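Local coordinates for protein probable FAD-dependent oxidoreductase PA4991 (Pseudomonas aeruginosa PAO1, PDB 5EZ7) that probably acts as an FAD-dependent oxidoreductase of the DAO family, holding one FAD per monomer and acting on a physiological substrate not yet known, at residues G43-K48 against D316-A321; G209-L214 against P222-R227. All blocks are in the same frame, centred on the assembly; numbering follows the deposited sequence.

Contact 1. Residues G43-K48 against D316-A321. With FAD (flavin-adenine dinucleotide), chain B.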
ATOM      1  N   GLY A  43      -3.715  -6.637   4.421  1.00 27.95           N
ATOM      2  CA  GLY A  43      -3.496  -6.702   5.873  1.00 29.12           C
ATOM      3  C   GLY A  43      -2.048  -6.563   6.380  1.00 28.72           C
ATOM      4  O   GLY A  43      -1.794  -6.628   7.595  1.00 28.83           O
ATOM      5  N   GLY A  44      -1.089  -6.395   5.481  1.00 27.30           N
ATOM      6  CA  GLY A  44       0.282  -6.076   5.908  1.00 26.38           C
ATOM      7  C   GLY A  44       0.338  -4.559   5.941  1.00 26.16           C
ATOM      8  O   GLY A  44      -0.448  -3.903   6.631  1.00 27.80           O
ATOM      9  N   GLN A  45       1.200  -3.997   5.120  1.00 24.65           N
ATOM     10  CA  GLN A  45       1.414  -2.566   5.080  1.00 23.80           C
ATOM     11  C   GLN A  45       0.294  -1.752   4.461  1.00 24.91           C
ATOM     12  O   GLN A  45       0.078  -0.613   4.857  1.00 24.67           O
ATOM     13  CB  GLN A  45       2.665  -2.280   4.282  1.00 22.55           C
ATOM     14  CG  GLN A  45       3.932  -2.904   4.840  1.00 22.27           C
ATOM     15  CD  GLN A  45       5.043  -2.910   3.790  1.00 22.34           C
ATOM     16  OE1 GLN A  45       5.779  -1.938   3.618  1.00 21.31           O
ATOM     17  NE2 GLN A  45       5.130  -4.005   3.054  1.00 22.58           N
ATOM     18  N   SER A  46      -0.385  -2.307   3.457  1.00 25.53           N
ATOM     19  CA  SER A  46      -1.315  -1.521   2.625  1.00 25.84           C
ATOM     20  C   SER A  46      -2.463  -0.803   3.327  1.00 26.18           C
ATOM     21  O   SER A  46      -2.652   0.390   3.130  1.00 26.94           O
ATOM     22  CB  SER A  46      -1.905  -2.386   1.527  1.00 24.53           C
ATOM     23  OG  SER A  46      -0.855  -2.756   0.689  1.00 24.62           O
ATOM     24  N   VAL A  47      -3.236  -1.529   4.107  1.00 27.19           N
ATOM     25  CA  VAL A  47      -4.373  -0.931   4.821  1.00 29.24           C
ATOM     26  C   VAL A  47      -3.873  -0.077   5.968  1.00 28.20           C
ATOM     27  O   VAL A  47      -4.647   0.690   6.491  1.00 27.57           O
ATOM     28  CB  VAL A  47      -5.373  -2.017   5.291  1.00 31.73           C
ATOM     29  CG1 VAL A  47      -6.513  -1.485   6.099  1.00 33.36           C
ATOM     30  CG2 VAL A  47      -6.063  -2.578   4.080  1.00 35.35           C
ATOM     31  N   LYS A  48      -2.600  -0.246   6.363  1.00 27.21           N
ATOM     32  CA  LYS A  48      -1.966   0.614   7.349  1.00 27.52           C
ATOM     33  C   LYS A  48      -1.290   1.845   6.761  1.00 26.57           C
ATOM     34  O   LYS A  48      -0.756   2.664   7.510  1.00 26.62           O
ATOM     35  CB  LYS A  48      -0.949  -0.171   8.178  1.00 28.21           C
ATOM     36  CG  LYS A  48      -1.561  -1.333   8.936  1.00 29.51           C
ATOM     37  CD  LYS A  48      -0.454  -2.022   9.710  1.00 31.99           C
ATOM     38  CE  LYS A  48      -0.965  -3.154  10.605  1.00 32.89           C
ATOM     39  NZ  LYS A  48      -1.051  -4.391   9.795  1.00 32.68           N
ATOM     40  N   ASP A 316       6.514  -2.395  10.338  1.00 31.01           N
ATOM     41  CA  ASP A 316       7.736  -2.388   9.508  1.00 31.73           C
ATOM     42  C   ASP A 316       7.402  -2.101   8.049  1.00 29.64           C
ATOM     43  O   ASP A 316       6.442  -2.662   7.513  1.00 28.74           O
ATOM     44  CB  ASP A 316       8.397  -3.752   9.539  1.00 34.26           C
ATOM     45  CG  ASP A 316       9.045  -4.060  10.849  1.00 37.25           C
ATOM     46  OD1 ASP A 316       9.391  -3.110  11.591  1.00 39.80           O
ATOM     47  OD2 ASP A 316       9.238  -5.282  11.106  1.00 40.15           O
ATOM     48  N   ARG A 317       8.162  -1.210   7.421  1.00 28.82           N
ATOM     49  CA  ARG A 317       8.141  -1.091   5.962  1.00 27.26           C
ATOM     50  C   ARG A 317       9.048  -2.181   5.428  1.00 27.23           C
ATOM     51  O   ARG A 317      10.142  -2.353   5.933  1.00 29.28           O
ATOM     52  CB  ARG A 317       8.617   0.280   5.510  1.00 27.14           C
ATOM     53  CG  ARG A 317       7.630   1.385   5.839  1.00 26.99           C
ATOM     54  CD  ARG A 317       8.300   2.744   5.792  1.00 27.07           C
ATOM     55  NE  ARG A 317       9.188   2.899   6.926  1.00 28.46           N
ATOM     56  CZ  ARG A 317       9.805   4.033   7.280  1.00 29.95           C
ATOM     57  NH1 ARG A 317      10.623   4.043   8.342  1.00 29.85           N
ATOM     58  NH2 ARG A 317       9.613   5.157   6.579  1.00 30.40           N
ATOM     59  N   ALA A 318       8.584  -2.892   4.400  1.00 26.97           N
ATOM     60  CA  ALA A 318       9.305  -3.969   3.744  1.00 27.00           C
ATOM     61  C   ALA A 318       9.821  -3.475   2.406  1.00 27.73           C
ATOM     62  O   ALA A 318       9.044  -3.147   1.527  1.00 27.56           O
ATOM     63  CB  ALA A 318       8.401  -5.163   3.557  1.00 26.67           C
ATOM     64  N   GLU A 319      11.142  -3.408   2.282  1.00 28.65           N
ATOM     65  CA  GLU A 319      11.801  -2.814   1.127  1.00 30.40           C
ATOM     66  C   GLU A 319      12.998  -3.651   0.650  1.00 30.22           C
ATOM     67  O   GLU A 319      13.580  -4.425   1.442  1.00 30.90           O
ATOM     68  CB  GLU A 319      12.330  -1.416   1.488  1.00 32.05           C
ATOM     69  CG  GLU A 319      11.241  -0.428   1.800  1.00 32.78           C
ATOM     70  CD  GLU A 319      11.769   0.849   2.379  1.00 35.62           C
ATOM     71  OE1 GLU A 319      13.003   0.947   2.502  1.00 39.81           O
ATOM     72  OE2 GLU A 319      10.961   1.757   2.731  1.00 35.65           O
ATOM     73  N   PRO A 320      13.398  -3.455  -0.615  1.00 28.96           N
ATOM     74  CA  PRO A 320      14.676  -4.014  -1.022  1.00 29.77           C
ATOM     75  C   PRO A 320      15.823  -3.438  -0.197  1.00 30.91           C
ATOM     76  O   PRO A 320      15.829  -2.235   0.136  1.00 29.47           O
ATOM     77  CB  PRO A 320      14.804  -3.582  -2.475  1.00 30.27           C
ATOM     78  CG  PRO A 320      13.995  -2.331  -2.569  1.00 30.01           C
ATOM     79  CD  PRO A 320      12.830  -2.576  -1.653  1.00 28.96           C
ATOM     80  N   ALA A 321      16.762  -4.307   0.169  1.00 31.99           N
ATOM     81  CA  ALA A 321      17.977  -3.834   0.849  1.00 34.39           C
ATOM     82  C   ALA A 321      18.734  -2.921  -0.092  1.00 36.07           C
ATOM     83  O   ALA A 321      18.702  -3.120  -1.320  1.00 36.76           O
ATOM     84  CB  ALA A 321      18.865  -5.005   1.246  1.00 35.54           C
TER
HETATM   85  PA  FAD B 401       1.801  -5.601   1.822  1.00 21.83           P
HETATM   86  O1A FAD B 401       0.672  -4.623   1.847  1.00 22.23           O
HETATM   87  O2A FAD B 401       2.631  -5.844   3.051  1.00 22.92           O
HETATM   88  O5B FAD B 401       1.197  -6.972   1.302  1.00 22.00           O
HETATM   89  C5B FAD B 401       1.909  -8.192   1.370  1.00 21.75           C
HETATM   90  C4B FAD B 401       0.859  -9.279   1.461  1.00 22.00           C
HETATM   91  O4B FAD B 401       1.494 -10.562   1.336  1.00 22.11           O
HETATM   92  C3B FAD B 401       0.115  -9.233   2.799  1.00 21.47           C
HETATM   93  O3B FAD B 401      -1.296  -9.129   2.597  1.00 20.71           O
HETATM   94  C2B FAD B 401       0.512 -10.538   3.463  1.00 21.75           C
HETATM   95  O2B FAD B 401      -0.493 -11.118   4.291  1.00 21.59           O
HETATM   96  C1B FAD B 401       0.876 -11.424   2.269  1.00 22.29           C
HETATM   97  N9A FAD B 401       1.823 -12.494   2.605  1.00 23.63           N
HETATM   98  C8A FAD B 401       2.924 -12.378   3.369  1.00 23.09           C
HETATM   99  N7A FAD B 401       3.543 -13.567   3.464  1.00 22.98           N
HETATM  100  C5A FAD B 401       2.844 -14.456   2.749  1.00 22.53           C
HETATM  101  C6A FAD B 401       2.967 -15.890   2.454  1.00 22.02           C
HETATM  102  N6A FAD B 401       4.008 -16.569   2.959  1.00 21.48           N
HETATM  103  N1A FAD B 401       2.043 -16.465   1.667  1.00 21.89           N
HETATM  104  C2A FAD B 401       1.012 -15.759   1.168  1.00 23.02           C
HETATM  105  N3A FAD B 401       0.832 -14.443   1.401  1.00 23.01           N
HETATM  106  C4A FAD B 401       1.704 -13.755   2.178  1.00 23.21           C
HETATM  107  N1  FAD B 401       2.915   4.590   0.467  1.00 25.77           N
HETATM  108  C2  FAD B 401       2.361   5.624  -0.201  1.00 27.75           C
HETATM  109  O2  FAD B 401       2.495   5.683  -1.447  1.00 27.67           O
HETATM  110  N3  FAD B 401       1.668   6.593   0.422  1.00 28.72           N
HETATM  111  C4  FAD B 401       1.486   6.604   1.739  1.00 27.76           C
HETATM  112  O4  FAD B 401       0.830   7.508   2.294  1.00 30.67           O
HETATM  113  C4X FAD B 401       2.058   5.512   2.535  1.00 26.84           C
HETATM  114  N5  FAD B 401       1.909   5.471   3.873  1.00 25.45           N
HETATM  115  C5X FAD B 401       2.428   4.458   4.590  1.00 25.90           C
HETATM  116  C6  FAD B 401       2.236   4.445   5.966  1.00 26.70           C
HETATM  117  C7  FAD B 401       2.748   3.422   6.739  1.00 27.46           C
HETATM  118  C7M FAD B 401       2.513   3.420   8.219  1.00 28.68           C
HETATM  119  C8  FAD B 401       3.489   2.313   6.086  1.00 27.98           C
HETATM  120  C8M FAD B 401       4.063   1.156   6.876  1.00 29.21           C
HETATM  121  C9  FAD B 401       3.687   2.335   4.718  1.00 26.84           C
HETATM  122  C9A FAD B 401       3.187   3.367   3.926  1.00 26.41           C
HETATM  123  N10 FAD B 401       3.365   3.413   2.515  1.00 25.88           N
HETATM  124  C10 FAD B 401       2.798   4.470   1.794  1.00 25.92           C
HETATM  125  C1' FAD B 401       4.073   2.367   1.796  1.00 25.48           C
HETATM  126  C2' FAD B 401       3.068   1.293   1.420  1.00 24.66           C
HETATM  127  O2' FAD B 401       2.189   0.988   2.512  1.00 25.37           O
HETATM  128  C3' FAD B 401       3.774   0.035   0.934  1.00 24.13           C
HETATM  129  O3' FAD B 401       4.826   0.419   0.025  1.00 24.08           O
HETATM  130  C4' FAD B 401       2.799  -0.895   0.217  1.00 22.82           C
HETATM  131  O4' FAD B 401       1.523  -0.920   0.858  1.00 23.27           O
HETATM  132  C5' FAD B 401       3.324  -2.317   0.167  1.00 22.30           C
HETATM  133  O5' FAD B 401       2.451  -3.109  -0.650  1.00 20.74           O
HETATM  134  P   FAD B 401       2.723  -4.679  -0.772  1.00 20.30           P
HETATM  135  O1P FAD B 401       1.519  -5.319  -1.412  1.00 21.17           O
HETATM  136  O2P FAD B 401       4.066  -4.821  -1.392  1.00 20.45           O
HETATM  137  O3P FAD B 401       2.912  -5.131   0.756  1.00 20.67           O
HETATM  138  O   HOH W   1       6.213  -4.341   0.275  1.00 19.98           O

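Contact 2. Residues G209-L214 against P222-R227. With FAD (flavin-adenine dinucleotide), chain B.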
ATOM      1  N   GLY A 209       6.717 -10.738   3.986  1.00 24.00           N
ATOM      2  CA  GLY A 209       6.778 -12.170   3.747  1.00 25.02           C
ATOM      3  C   GLY A 209       7.700 -12.623   2.630  1.00 25.42           C
ATOM      4  O   GLY A 209       7.997 -13.816   2.561  1.00 26.14           O
ATOM      5  N   ASN A 210       8.137 -11.715   1.736  1.00 24.75           N
ATOM      6  CA  ASN A 210       9.077 -12.117   0.646  1.00 25.11           C
ATOM      7  C   ASN A 210      10.360 -12.762   1.139  1.00 26.90           C
ATOM      8  O   ASN A 210      10.860 -13.688   0.487  1.00 27.41           O
ATOM      9  CB  ASN A 210       9.426 -10.963  -0.306  1.00 24.11           C
ATOM     10  CG  ASN A 210       8.364 -10.701  -1.353  1.00 23.25           C
ATOM     11  OD1 ASN A 210       7.447 -11.495  -1.551  1.00 21.57           O
ATOM     12  ND2 ASN A 210       8.469  -9.541  -2.024  1.00 23.51           N
ATOM     13  N   GLU A 211      10.887 -12.309   2.283  1.00 28.19           N
ATOM     14  CA  GLU A 211      12.145 -12.861   2.793  1.00 30.67           C
ATOM     15  C   GLU A 211      12.095 -14.417   3.018  1.00 31.22           C
ATOM     16  O   GLU A 211      12.884 -15.163   2.443  1.00 30.87           O
ATOM     17  CB  GLU A 211      12.553 -12.123   4.061  1.00 31.99           C
ATOM     18  CG  GLU A 211      13.949 -12.459   4.593  1.00 35.06           C
ATOM     19  CD  GLU A 211      14.318 -11.591   5.788  1.00 36.51           C
ATOM     20  OE1 GLU A 211      15.323 -10.873   5.722  1.00 36.62           O
ATOM     21  OE2 GLU A 211      13.569 -11.605   6.790  1.00 38.20           O
ATOM     22  N   ALA A 212      11.147 -14.869   3.841  1.00 31.24           N
ATOM     23  CA  ALA A 212      10.923 -16.316   4.141  1.00 31.75           C
ATOM     24  C   ALA A 212      10.475 -17.149   2.927  1.00 30.77           C
ATOM     25  O   ALA A 212      10.822 -18.320   2.814  1.00 32.51           O
ATOM     26  CB  ALA A 212       9.903 -16.460   5.278  1.00 31.20           C
ATOM     27  N   LEU A 213       9.685 -16.569   2.036  1.00 28.85           N
ATOM     28  CA  LEU A 213       9.397 -17.237   0.757  1.00 28.85           C
ATOM     29  C   LEU A 213      10.655 -17.457  -0.103  1.00 30.22           C
ATOM     30  O   LEU A 213      10.809 -18.527  -0.721  1.00 30.88           O
ATOM     31  CB  LEU A 213       8.380 -16.468  -0.047  1.00 27.35           C
ATOM     32  CG  LEU A 213       6.956 -16.555   0.495  1.00 27.18           C
ATOM     33  CD1 LEU A 213       6.109 -15.438  -0.094  1.00 25.66           C
ATOM     34  CD2 LEU A 213       6.365 -17.910   0.180  1.00 27.79           C
ATOM     35  N   LEU A 214      11.528 -16.457  -0.174  1.00 30.71           N
ATOM     36  CA  LEU A 214      12.792 -16.645  -0.857  1.00 33.20           C
ATOM     37  C   LEU A 214      13.592 -17.775  -0.221  1.00 36.91           C
ATOM     38  O   LEU A 214      14.080 -18.631  -0.938  1.00 35.80           O
ATOM     39  CB  LEU A 214      13.595 -15.350  -0.956  1.00 32.29           C
ATOM     40  CG  LEU A 214      12.961 -14.308  -1.881  1.00 30.30           C
ATOM     41  CD1 LEU A 214      13.678 -12.995  -1.683  1.00 30.59           C
ATOM     42  CD2 LEU A 214      13.006 -14.692  -3.355  1.00 30.45           C
ATOM     43  N   PRO A 222      16.792 -11.438  -3.929  1.00 35.43           N
ATOM     44  CA  PRO A 222      17.228 -10.131  -3.359  1.00 34.44           C
ATOM     45  C   PRO A 222      16.989  -9.983  -1.848  1.00 33.54           C
ATOM     46  O   PRO A 222      15.954 -10.422  -1.344  1.00 32.76           O
ATOM     47  CB  PRO A 222      16.350  -9.143  -4.096  1.00 33.29           C
ATOM     48  CG  PRO A 222      15.082  -9.916  -4.409  1.00 32.37           C
ATOM     49  CD  PRO A 222      15.466 -11.365  -4.568  1.00 32.48           C
ATOM     50  N   ALA A 223      17.911  -9.312  -1.147  1.00 34.12           N
ATOM     51  CA  ALA A 223      17.841  -9.143   0.306  1.00 33.13           C
ATOM     52  C   ALA A 223      16.837  -8.050   0.624  1.00 31.34           C
ATOM     53  O   ALA A 223      16.609  -7.170  -0.195  1.00 31.36           O
ATOM     54  CB  ALA A 223      19.201  -8.827   0.898  1.00 34.19           C
ATOM     55  N   MET A 224      16.262  -8.111   1.819  1.00 30.23           N
ATOM     56  CA  MET A 224      15.192  -7.239   2.232  1.00 28.83           C
ATOM     57  C   MET A 224      15.635  -6.496   3.458  1.00 30.55           C
ATOM     58  O   MET A 224      16.412  -7.054   4.248  1.00 31.61           O
ATOM     59  CB  MET A 224      13.975  -8.086   2.602  1.00 27.24           C
ATOM     60  CG  MET A 224      12.692  -7.276   2.751  1.00 25.48           C
ATOM     61  SD  MET A 224      11.298  -8.365   3.090  1.00 24.56           S
ATOM     62  CE  MET A 224      11.606  -8.684   4.837  1.00 25.48           C
ATOM     63  N   GLN A 225      15.137  -5.266   3.632  1.00 30.71           N
ATOM     64  CA  GLN A 225      15.296  -4.542   4.905  1.00 33.02           C
ATOM     65  C   GLN A 225      13.916  -4.209   5.467  1.00 31.75           C
ATOM     66  O   GLN A 225      12.931  -4.198   4.750  1.00 31.12           O
ATOM     67  CB  GLN A 225      16.156  -3.262   4.782  1.00 34.75           C
ATOM     68  CG  GLN A 225      15.567  -2.182   3.851  1.00 35.74           C
ATOM     69  CD  GLN A 225      16.360  -0.874   3.825  1.00 37.52           C
ATOM     70  OE1 GLN A 225      17.362  -0.774   4.457  1.00 42.08           O
ATOM     71  NE2 GLN A 225      15.876   0.130   3.113  1.00 37.43           N
ATOM     72  N   ARG A 226      13.880  -3.936   6.760  1.00 33.08           N
ATOM     73  CA  ARG A 226      12.667  -3.619   7.510  1.00 33.02           C
ATOM     74  C   ARG A 226      12.908  -2.276   8.195  1.00 33.44           C
ATOM     75  O   ARG A 226      13.836  -2.150   8.951  1.00 33.29           O
ATOM     76  CB  ARG A 226      12.403  -4.714   8.543  1.00 33.76           C
ATOM     77  CG  ARG A 226      11.817  -6.013   7.987  1.00 33.46           C
ATOM     78  CD  ARG A 226      11.467  -6.996   9.099  1.00 35.01           C
ATOM     79  NE  ARG A 226      11.848  -8.341   8.714  1.00 37.03           N
ATOM     80  CZ  ARG A 226      11.033  -9.361   8.465  1.00 37.90           C
ATOM     81  NH1 ARG A 226       9.730  -9.248   8.609  1.00 38.33           N
ATOM     82  NH2 ARG A 226      11.543 -10.528   8.069  1.00 38.76           N
ATOM     83  N   ARG A 227      12.124  -1.260   7.878  1.00 33.83           N
ATOM     84  CA  ARG A 227      12.327   0.043   8.489  1.00 34.96           C
ATOM     85  C   ARG A 227      11.089   0.359   9.271  1.00 33.49           C
ATOM     86  O   ARG A 227      10.052   0.679   8.688  1.00 31.27           O
ATOM     87  CB  ARG A 227      12.592   1.102   7.459  1.00 36.94           C
ATOM     88  CG  ARG A 227      13.980   0.947   6.865  1.00 40.22           C
ATOM     89  CD  ARG A 227      14.067   1.665   5.529  1.00 42.35           C
ATOM     90  NE  ARG A 227      13.929   3.106   5.714  1.00 43.48           N
ATOM     91  CZ  ARG A 227      13.095   3.925   5.067  1.00 43.59           C
ATOM     92  NH1 ARG A 227      13.095   5.226   5.373  1.00 45.06           N
ATOM     93  NH2 ARG A 227      12.281   3.497   4.127  1.00 41.27           N
TER
HETATM   94  PA  FAD B 401       1.801  -5.601   1.822  1.00 21.83           P
HETATM   95  O1A FAD B 401       0.672  -4.623   1.847  1.00 22.23           O
HETATM   96  O2A FAD B 401       2.631  -5.844   3.051  1.00 22.92           O
HETATM   97  O5B FAD B 401       1.197  -6.972   1.302  1.00 22.00           O
HETATM   98  C5B FAD B 401       1.909  -8.192   1.370  1.00 21.75           C
HETATM   99  C4B FAD B 401       0.859  -9.279   1.461  1.00 22.00           C
HETATM  100  O4B FAD B 401       1.494 -10.562   1.336  1.00 22.11           O
HETATM  101  C3B FAD B 401       0.115  -9.233   2.799  1.00 21.47           C
HETATM  102  O3B FAD B 401      -1.296  -9.129   2.597  1.00 20.71           O
HETATM  103  C2B FAD B 401       0.512 -10.538   3.463  1.00 21.75           C
HETATM  104  O2B FAD B 401      -0.493 -11.118   4.291  1.00 21.59           O
HETATM  105  C1B FAD B 401       0.876 -11.424   2.269  1.00 22.29           C
HETATM  106  N9A FAD B 401       1.823 -12.494   2.605  1.00 23.63           N
HETATM  107  C8A FAD B 401       2.924 -12.378   3.369  1.00 23.09           C
HETATM  108  N7A FAD B 401       3.543 -13.567   3.464  1.00 22.98           N
HETATM  109  C5A FAD B 401       2.844 -14.456   2.749  1.00 22.53           C
HETATM  110  C6A FAD B 401       2.967 -15.890   2.454  1.00 22.02           C
HETATM  111  N6A FAD B 401       4.008 -16.569   2.959  1.00 21.48           N
HETATM  112  N1A FAD B 401       2.043 -16.465   1.667  1.00 21.89           N
HETATM  113  C2A FAD B 401       1.012 -15.759   1.168  1.00 23.02           C
HETATM  114  N3A FAD B 401       0.832 -14.443   1.401  1.00 23.01           N
HETATM  115  C4A FAD B 401       1.704 -13.755   2.178  1.00 23.21           C
HETATM  116  N1  FAD B 401       2.915   4.590   0.467  1.00 25.77           N
HETATM  117  C2  FAD B 401       2.361   5.624  -0.201  1.00 27.75           C
HETATM  118  O2  FAD B 401       2.495   5.683  -1.447  1.00 27.67           O
HETATM  119  N3  FAD B 401       1.668   6.593   0.422  1.00 28.72           N
HETATM  120  C4  FAD B 401       1.486   6.604   1.739  1.00 27.76           C
HETATM  121  O4  FAD B 401       0.830   7.508   2.294  1.00 30.67           O
HETATM  122  C4X FAD B 401       2.058   5.512   2.535  1.00 26.84           C
HETATM  123  N5  FAD B 401       1.909   5.471   3.873  1.00 25.45           N
HETATM  124  C5X FAD B 401       2.428   4.458   4.590  1.00 25.90           C
HETATM  125  C6  FAD B 401       2.236   4.445   5.966  1.00 26.70           C
HETATM  126  C7  FAD B 401       2.748   3.422   6.739  1.00 27.46           C
HETATM  127  C7M FAD B 401       2.513   3.420   8.219  1.00 28.68           C
HETATM  128  C8  FAD B 401       3.489   2.313   6.086  1.00 27.98           C
HETATM  129  C8M FAD B 401       4.063   1.156   6.876  1.00 29.21           C
HETATM  130  C9  FAD B 401       3.687   2.335   4.718  1.00 26.84           C
HETATM  131  C9A FAD B 401       3.187   3.367   3.926  1.00 26.41           C
HETATM  132  N10 FAD B 401       3.365   3.413   2.515  1.00 25.88           N
HETATM  133  C10 FAD B 401       2.798   4.470   1.794  1.00 25.92           C
HETATM  134  C1' FAD B 401       4.073   2.367   1.796  1.00 25.48           C
HETATM  135  C2' FAD B 401       3.068   1.293   1.420  1.00 24.66           C
HETATM  136  O2' FAD B 401       2.189   0.988   2.512  1.00 25.37           O
HETATM  137  C3' FAD B 401       3.774   0.035   0.934  1.00 24.13           C
HETATM  138  O3' FAD B 401       4.826   0.419   0.025  1.00 24.08           O
HETATM  139  C4' FAD B 401       2.799  -0.895   0.217  1.00 22.82           C
HETATM  140  O4' FAD B 401       1.523  -0.920   0.858  1.00 23.27           O
HETATM  141  C5' FAD B 401       3.324  -2.317   0.167  1.00 22.30           C
HETATM  142  O5' FAD B 401       2.451  -3.109  -0.650  1.00 20.74           O
HETATM  143  P   FAD B 401       2.723  -4.679  -0.772  1.00 20.30           P
HETATM  144  O1P FAD B 401       1.519  -5.319  -1.412  1.00 21.17           O
HETATM  145  O2P FAD B 401       4.066  -4.821  -1.392  1.00 20.45           O
HETATM  146  O3P FAD B 401       2.912  -5.131   0.756  1.00 20.67           O

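Contact 1. Residues G43-K48 against D316-A321
Gln45 and Arg317 bring the two backbones to their nearest approach, CA to CA 6.9 Å, where the loop 43-48 faces the end of strand 309-320; this is too wide for backbone pairing, and the Gln45 side chain spans the distance. Its CG lies beside the backbone N (chi1 -60°) and the chain runs out extended from there, which carries the amide across to the strand. OE1 takes the N-H of Ala318 at 3.1 Å in a nearly straight bond (169°), but the donor stands well above the carbonyl plane, 61° out of it. The other half of the amide turns to the cofactor: NE2 donates one N-H to FAD O2A at 3.1 Å and the other to a water that also lies within bonding reach of FAD O2P and, more weakly, Ala318 O. With both ends engaged, the rotation of the amide is fixed. Ala318 CB packs against it, 3.5 Å from Gln45 NE2, and Gln45 CG rests near Asp316 O.

The same loop grips the phosphate through its backbone. Gln45 N makes a nearly straight bond to FAD O2A, and O2A therefore receives two N-H groups from one residue. Ser46 serves the other oxygen, O1A, with its N and with OG at 2.7 Å; OG in turn accepts from FAD O4'. Arg317 turns its CB away from the loop, yet its CG reaches the dimethyl edge of the flavin, 3.7 Å from FAD C8M, while its guanidinium is engaged by Glu277. Gln45 and Ser46 are established FAD-binding residues, and the loop, which follows a strand of the Rossmann-type sheet and is tied by one glutamine to the eight-stranded sheet, forms part of the pyrophosphate-binding site of a DAO-family flavoenzyme.

Contact 2. Residues G209-L214 against P222-R227
The Arg226 guanidinium has the methyl end of Met224 over one face, CE standing 3.6 Å above the plane and offset toward the rim, and Glu211 OE2 at its edge. Glu211 and Arg226 form a salt bridge, NH2 to OE2 2.6 Å, by a single and rather bent N-H (132°). OE2 is met on its syn side, though the nitrogen sits out of the carboxylate plane; the two flat groups are turned 51° from each other and the side chains cross at about a right angle, so this is a one-point contact and not a paired, coplanar one. The long Arg226 chain, bent at chi3, brings its end back toward the helix. The other carboxylate oxygen of Glu211 has a weak, long ion pair with Arg215.

Met224 packs against both partners of the bridge. With its CG opposite the backbone N (chi1 -167°), it reaches out from the strand, then bends at chi3 to lay CE against Glu211 CB at 3.7 Å; it also touches Trp343 of strand 339-343. Further along the helix, Leu214 crosses Pro222, its CD1 lying 3.8 Å from Pro222 CD and 3.5 Å from Pro222 O. Pro222 follows a cis peptide bond and also leans on Val341, Phe332 and Ala334.

On the cofactor side, Gly209 CA comes to 3.5 Å from FAD N7A, and the Leu213 branches lie round N6A of the adenine. Helix 210-216 comes after strand 201-204 of the six-stranded FAD-binding sheet. The contact is thus a helix-to-strand packing that joins this Rossmann-type domain, at its adenine end, to strand 224-236 of the neighbouring eight-stranded sheet.

Contacts 1 and 2 lie about 11 Å apart, centre to centre, and meet along strands 309-320 and 224-236, antiparallel neighbours in the eight-stranded sheet. Glu319 does much of the joining: its OE2 makes a salt bridge with Arg227 NH2 at 2.6 Å, and its O probably accepts a hydrogen bond from Gln225 N at 2.8 Å. Asp316 OD2 also packs on Arg226 CD, at 3.5 Å. Both contacts touch FAD, but at different places: contact 1 grips one phosphate directly, approaches the other through a water and reaches the flavin methyl edge, whereas in contact 2 the segment 209-214 borders the adenine. Together they join the sheet to the FAD-binding domain at two places along the cofactor.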